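Local coordinates for transcriptional regulator (NtrC family) (Aquifex aeolicus, PDB 3DZD), which probably activates transcription by sigma54 RNA polymerase, coupling a receiver domain to an AAA+ ATPase that binds ADP in this inactive state, at residues Asp307-Ala312 with Glu336-Gln341; Phe328-Glu333 with Gly363-Pro368. One frame throughout, in Å; residues are numbered along the deposited sequence.

Contact 1. Residues Asp307-Ala312 with Glu336-Gln341. With ADP (adenosine-5'-diphosphate), chain C.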
# COMPACT_ATOMS: atom_id res chain seq x y z
N ASP A 307 18.67 8.92 25.84
CA ASP A 307 17.73 8.50 24.83
C ASP A 307 16.95 7.30 25.35
O ASP A 307 15.81 7.08 24.94
CB ASP A 307 18.43 8.13 23.52
CG ASP A 307 18.74 9.34 22.65
OD1 ASP A 307 18.35 10.47 23.01
OD2 ASP A 307 19.38 9.14 21.60
N VAL A 308 17.55 6.52 26.24
CA VAL A 308 16.89 5.33 26.77
C VAL A 308 15.58 5.71 27.47
O VAL A 308 14.58 5.00 27.36
CB VAL A 308 17.82 4.51 27.70
CG1 VAL A 308 18.49 5.40 28.71
CG2 VAL A 308 17.05 3.41 28.40
N ILE A 309 15.59 6.83 28.18
CA ILE A 309 14.39 7.35 28.81
C ILE A 309 13.40 7.91 27.80
O ILE A 309 12.19 7.68 27.91
CB ILE A 309 14.71 8.46 29.79
CG1 ILE A 309 15.74 7.98 30.82
CG2 ILE A 309 13.44 8.92 30.47
CD1 ILE A 309 15.46 6.60 31.35
N LEU A 310 13.90 8.66 26.82
CA LEU A 310 13.04 9.22 25.78
C LEU A 310 12.27 8.11 25.10
O LEU A 310 11.06 8.21 24.90
CB LEU A 310 13.86 9.99 24.74
CG LEU A 310 14.49 11.31 25.21
CD1 LEU A 310 15.10 12.07 24.05
CD2 LEU A 310 13.45 12.17 25.91
N LEU A 311 12.99 7.05 24.75
CA LEU A 311 12.42 5.93 24.06
C LEU A 311 11.40 5.20 24.94
O LEU A 311 10.32 4.81 24.47
CB LEU A 311 13.53 4.99 23.59
CG LEU A 311 14.31 5.53 22.39
CD1 LEU A 311 15.67 4.85 22.22
CD2 LEU A 311 13.46 5.39 21.12
N ALA A 312 11.76 5.03 26.21
CA ALA A 312 10.87 4.35 27.15
C ALA A 312 9.54 5.09 27.27
O ALA A 312 8.48 4.47 27.27
CB ALA A 312 11.54 4.23 28.53
N GLU A 336 16.13 5.31 36.62
CA GLU A 336 17.45 4.91 37.10
C GLU A 336 17.78 3.49 36.65
O GLU A 336 18.88 3.23 36.16
CB GLU A 336 17.52 5.00 38.63
CG GLU A 336 18.94 4.99 39.19
CD GLU A 336 19.66 6.33 39.00
OE1 GLU A 336 19.08 7.23 38.35
OE2 GLU A 336 20.80 6.48 39.49
N TYR A 337 16.81 2.59 36.80
CA TYR A 337 17.01 1.20 36.43
C TYR A 337 17.36 1.02 34.95
O TYR A 337 18.25 0.24 34.62
CB TYR A 337 15.76 0.38 36.76
CG TYR A 337 15.78 -1.04 36.23
CD1 TYR A 337 16.28 -2.08 37.00
CD2 TYR A 337 15.28 -1.34 34.96
CE1 TYR A 337 16.30 -3.38 36.52
CE2 TYR A 337 15.30 -2.64 34.48
CZ TYR A 337 15.81 -3.66 35.27
OH TYR A 337 15.84 -4.95 34.80
N LEU A 338 16.64 1.72 34.07
CA LEU A 338 16.88 1.63 32.63
C LEU A 338 18.31 2.07 32.29
O LEU A 338 19.00 1.42 31.49
CB LEU A 338 15.87 2.48 31.87
CG LEU A 338 14.38 2.10 31.95
CD1 LEU A 338 13.51 3.16 31.30
CD2 LEU A 338 14.11 0.75 31.31
N MSE A 339 18.75 3.16 32.91
CA MSE A 339 20.06 3.74 32.64
C MSE A 339 21.21 2.83 33.06
O MSE A 339 22.36 3.04 32.67
CB MSE A 339 20.17 5.08 33.35
CG MSE A 339 19.24 6.13 32.79
SE MSE A 339 19.98 6.89 31.17
CE MSE A 339 21.50 7.80 31.98
N LYS A 340 20.89 1.80 33.85
CA LYS A 340 21.92 0.91 34.34
C LYS A 340 22.02 -0.36 33.50
O LYS A 340 22.86 -1.21 33.75
CB LYS A 340 21.68 0.57 35.81
CG LYS A 340 21.94 1.73 36.76
CD LYS A 340 21.05 1.66 38.00
CE LYS A 340 21.41 0.50 38.90
NZ LYS A 340 20.43 0.35 40.02
N GLN A 341 21.16 -0.47 32.50
CA GLN A 341 21.14 -1.67 31.67
C GLN A 341 22.10 -1.57 30.48
O GLN A 341 22.40 -0.47 30.02
CB GLN A 341 19.71 -2.00 31.20
CG GLN A 341 18.72 -2.13 32.35
CD GLN A 341 19.19 -3.11 33.43
OE1 GLN A 341 19.33 -4.31 33.17
NE2 GLN A 341 19.42 -2.60 34.65
PB ADP C . 17.21 -3.04 13.33
O1B ADP C . 16.53 -2.64 12.03
O2B ADP C . 17.54 -4.51 13.44
O3B ADP C . 18.39 -2.18 13.69
PA ADP C . 14.61 -2.33 14.40
O1A ADP C . 14.49 -0.85 14.15
O2A ADP C . 13.92 -3.27 13.43
O3A ADP C . 16.18 -2.70 14.54
O5' ADP C . 14.04 -2.65 15.87
C5' ADP C . 13.69 -1.59 16.76
C4' ADP C . 12.21 -1.59 17.09
O4' ADP C . 11.98 -0.41 17.84
C3' ADP C . 11.38 -1.41 15.83
O3' ADP C . 10.03 -1.79 16.11
C2' ADP C . 11.35 0.08 15.59
O2' ADP C . 10.03 0.40 15.16
C1' ADP C . 11.57 0.66 16.97
N9 ADP C . 12.63 1.69 16.97
C8 ADP C . 13.94 1.46 16.78
N7 ADP C . 14.67 2.59 16.87
C5 ADP C . 13.80 3.59 17.13
C6 ADP C . 13.91 5.05 17.34
N6 ADP C . 15.11 5.67 17.29
N1 ADP C . 12.77 5.72 17.59
C2 ADP C . 11.58 5.10 17.65
N3 ADP C . 11.40 3.78 17.46
C4 ADP C . 12.46 2.99 17.21
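Leu338 has CG anti to its carbonyl carbon (chi1 -64°) and, with chi2 extended (172°), sends CD1 off helix 332-339 toward helix 307-322, while Met339, bent at chi2 and chi3, folds its selenium back toward the same helix. These are two helices of the AAA+ lid domain, and their contact is wholly apolar, with no hydrogen bond across it. CD1 of Leu338 lies 3.6 Å from Ala312 CB; a methyl as short as alanine's lets the leucine come close to the helix, and Leu350 and Ile354 of helix 346-359 close in beside them. Ile309 crosses Leu338 obliquely, reaching with the tip of its long branch, CD1, to 4.0 Å from Leu338 CD1. The side chains of Ile309 and Met339 cross at about a right angle, bringing the same methyl to Met339 CG. Around the helix from this interface, Leu311 sets CD2 3.6 Å from N1 of the ADP adenine, so one short helical segment touches both the nucleotide and helix 332-339. Val308 splits its two methyls: CG2, anti to the backbone N, packs 3.8 Å from Leu338 CB, and CG1, in the crowded position between N and the carbonyl carbon (chi1 48°), meets the selenium of selenomethionine Met339.

Contact 2. Residues Phe328-Glu333 with Gly363-Pro368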
# COMPACT_ATOMS: atom_id res chain seq x y z
N PHE A 328 0.93 6.01 32.61
CA PHE A 328 1.57 6.93 31.68
C PHE A 328 2.87 7.56 32.16
O PHE A 328 3.55 8.23 31.38
CB PHE A 328 0.58 8.01 31.23
CG PHE A 328 -0.44 7.50 30.26
CD1 PHE A 328 -0.15 7.43 28.90
CD2 PHE A 328 -1.67 7.05 30.70
CE1 PHE A 328 -1.07 6.96 28.01
CE2 PHE A 328 -2.61 6.57 29.81
CZ PHE A 328 -2.31 6.52 28.46
N GLU A 329 3.24 7.33 33.41
CA GLU A 329 4.51 7.86 33.88
C GLU A 329 5.47 6.76 34.31
O GLU A 329 5.06 5.75 34.89
CB GLU A 329 4.32 8.87 35.01
CG GLU A 329 3.74 8.27 36.28
CD GLU A 329 3.97 9.16 37.49
OE1 GLU A 329 2.98 9.76 37.98
OE2 GLU A 329 5.12 9.25 37.96
N LEU A 330 6.74 6.97 34.00
CA LEU A 330 7.81 6.14 34.52
C LEU A 330 8.26 6.69 35.85
O LEU A 330 8.55 7.88 35.97
CB LEU A 330 9.01 6.16 33.56
CG LEU A 330 8.82 5.57 32.17
CD1 LEU A 330 10.04 5.89 31.29
CD2 LEU A 330 8.57 4.07 32.28
N SER A 331 8.35 5.82 36.86
CA SER A 331 8.82 6.26 38.16
C SER A 331 10.27 6.70 38.03
O SER A 331 10.97 6.28 37.11
CB SER A 331 8.71 5.13 39.19
OG SER A 331 9.80 4.23 39.08
N GLU A 332 10.71 7.55 38.94
CA GLU A 332 12.11 7.96 38.94
C GLU A 332 12.99 6.74 39.15
O GLU A 332 14.08 6.65 38.59
CB GLU A 332 12.37 9.01 40.02
CG GLU A 332 12.15 10.43 39.54
CD GLU A 332 12.96 10.73 38.29
OE1 GLU A 332 14.19 10.50 38.31
OE2 GLU A 332 12.37 11.19 37.29
N GLU A 333 12.51 5.81 39.96
CA GLU A 333 13.21 4.57 40.21
C GLU A 333 13.43 3.81 38.90
O GLU A 333 14.53 3.32 38.63
CB GLU A 333 12.43 3.69 41.19
CG GLU A 333 12.69 4.02 42.66
CD GLU A 333 12.18 5.39 43.08
OE1 GLU A 333 11.22 5.91 42.45
OE2 GLU A 333 12.73 5.96 44.05
N GLY A 363 -1.26 1.39 37.78
CA GLY A 363 -1.47 2.82 37.69
C GLY A 363 -0.23 3.55 37.20
O GLY A 363 -0.32 4.47 36.38
N GLU A 364 0.93 3.16 37.71
CA GLU A 364 2.21 3.71 37.27
C GLU A 364 3.28 2.62 37.29
O GLU A 364 3.27 1.75 38.17
CB GLU A 364 2.64 4.88 38.16
CG GLU A 364 1.75 6.12 38.04
CD GLU A 364 0.59 6.12 39.02
OE1 GLU A 364 0.20 5.03 39.50
OE2 GLU A 364 0.07 7.22 39.33
N VAL A 365 4.21 2.68 36.34
CA VAL A 365 5.16 1.58 36.15
C VAL A 365 6.45 1.71 36.97
O VAL A 365 7.17 2.70 36.88
CB VAL A 365 5.49 1.34 34.65
CG1 VAL A 365 4.32 0.66 33.95
CG2 VAL A 365 5.84 2.64 33.96
N ILE A 366 6.71 0.68 37.78
CA ILE A 366 7.94 0.57 38.55
C ILE A 366 8.69 -0.67 38.06
O ILE A 366 8.20 -1.38 37.19
CB ILE A 366 7.66 0.50 40.06
CG1 ILE A 366 6.54 1.48 40.43
CG2 ILE A 366 8.93 0.82 40.85
CD1 ILE A 366 6.06 1.38 41.87
N LYS A 367 9.87 -0.93 38.62
CA LYS A 367 10.86 -1.74 37.91
C LYS A 367 11.28 -3.10 38.48
O LYS A 367 12.37 -3.22 39.05
CB LYS A 367 12.10 -0.89 37.66
CG LYS A 367 12.42 0.06 38.81
CD LYS A 367 12.46 -0.67 40.13
CE LYS A 367 13.64 -0.23 40.98
NZ LYS A 367 13.95 -1.23 42.04
N PRO A 368 10.44 -4.13 38.32
CA PRO A 368 10.97 -5.48 38.57
C PRO A 368 11.88 -5.95 37.43
O PRO A 368 13.10 -5.75 37.48
CB PRO A 368 9.70 -6.34 38.63
CG PRO A 368 8.60 -5.38 38.96
CD PRO A 368 8.97 -4.12 38.25
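Val365 CG2 rests 3.5 Å from Leu330 CD2, two branched side chains crossing obliquely in the buried part of an otherwise exposed contact. The same methyl also lies against the backbone, 3.3 Å from Glu329 O. Beside this pair the two backbones run side by side in a single beta bridge between Leu330 and Val365, joined by a weak but fairly straight hydrogen bond from Ser331 N to Val365 O (3.3 Å, 166° at the hydrogen). On the exposed flank Glu329 and Glu364 meet through their aliphatic parts, CG to CG at 3.4 Å. Their carboxylates, turned 75° against each other, keep OE1 of Glu329 4.1 Å from OE2 of Glu364; they may raise each other's proton affinity slightly, though both are exposed and Glu364 is poorly ordered. Further along, Lys367 lays its CG against the backbone of Glu333. Ser331 is also the N-cap of helix 332-339: its OG, a hydroxyl on a short side chain, accepts from Thr334 N, and Thr334 OG1 is hydrogen-bonded to Val365 O, tying the helix start to the tail. Leu330 turns inward onto Ala312 and Leu316, so the tail after helix 346-359 lies along the lead-in to helix 332-339, with helix 307-322 beneath that leucine.

How the contacts relate
Read from the N terminus, the chain enters the lid along helix 307-322, passes through Phe328-Glu333 into helix 332-339, then runs through helix 346-359 to its C-terminal tail. Contact 1 closes a loop of 23 residues when the end of helix 332-339 returns to the start of helix 307-322; contact 2 closes one of 29 when the tail comes back to the entrance of helix 332-339. Their segments alternate, so the loops cross, and both use helix 332-339, near its two ends. The contacts touch directly: Ala312 CB lies 3.5 Å from Leu330 CD1, and Tyr337 CB packs on Lys367 CG. Together they tie helix 307-322, helix 332-339 with its lead-in, and the C-terminal tail to one another.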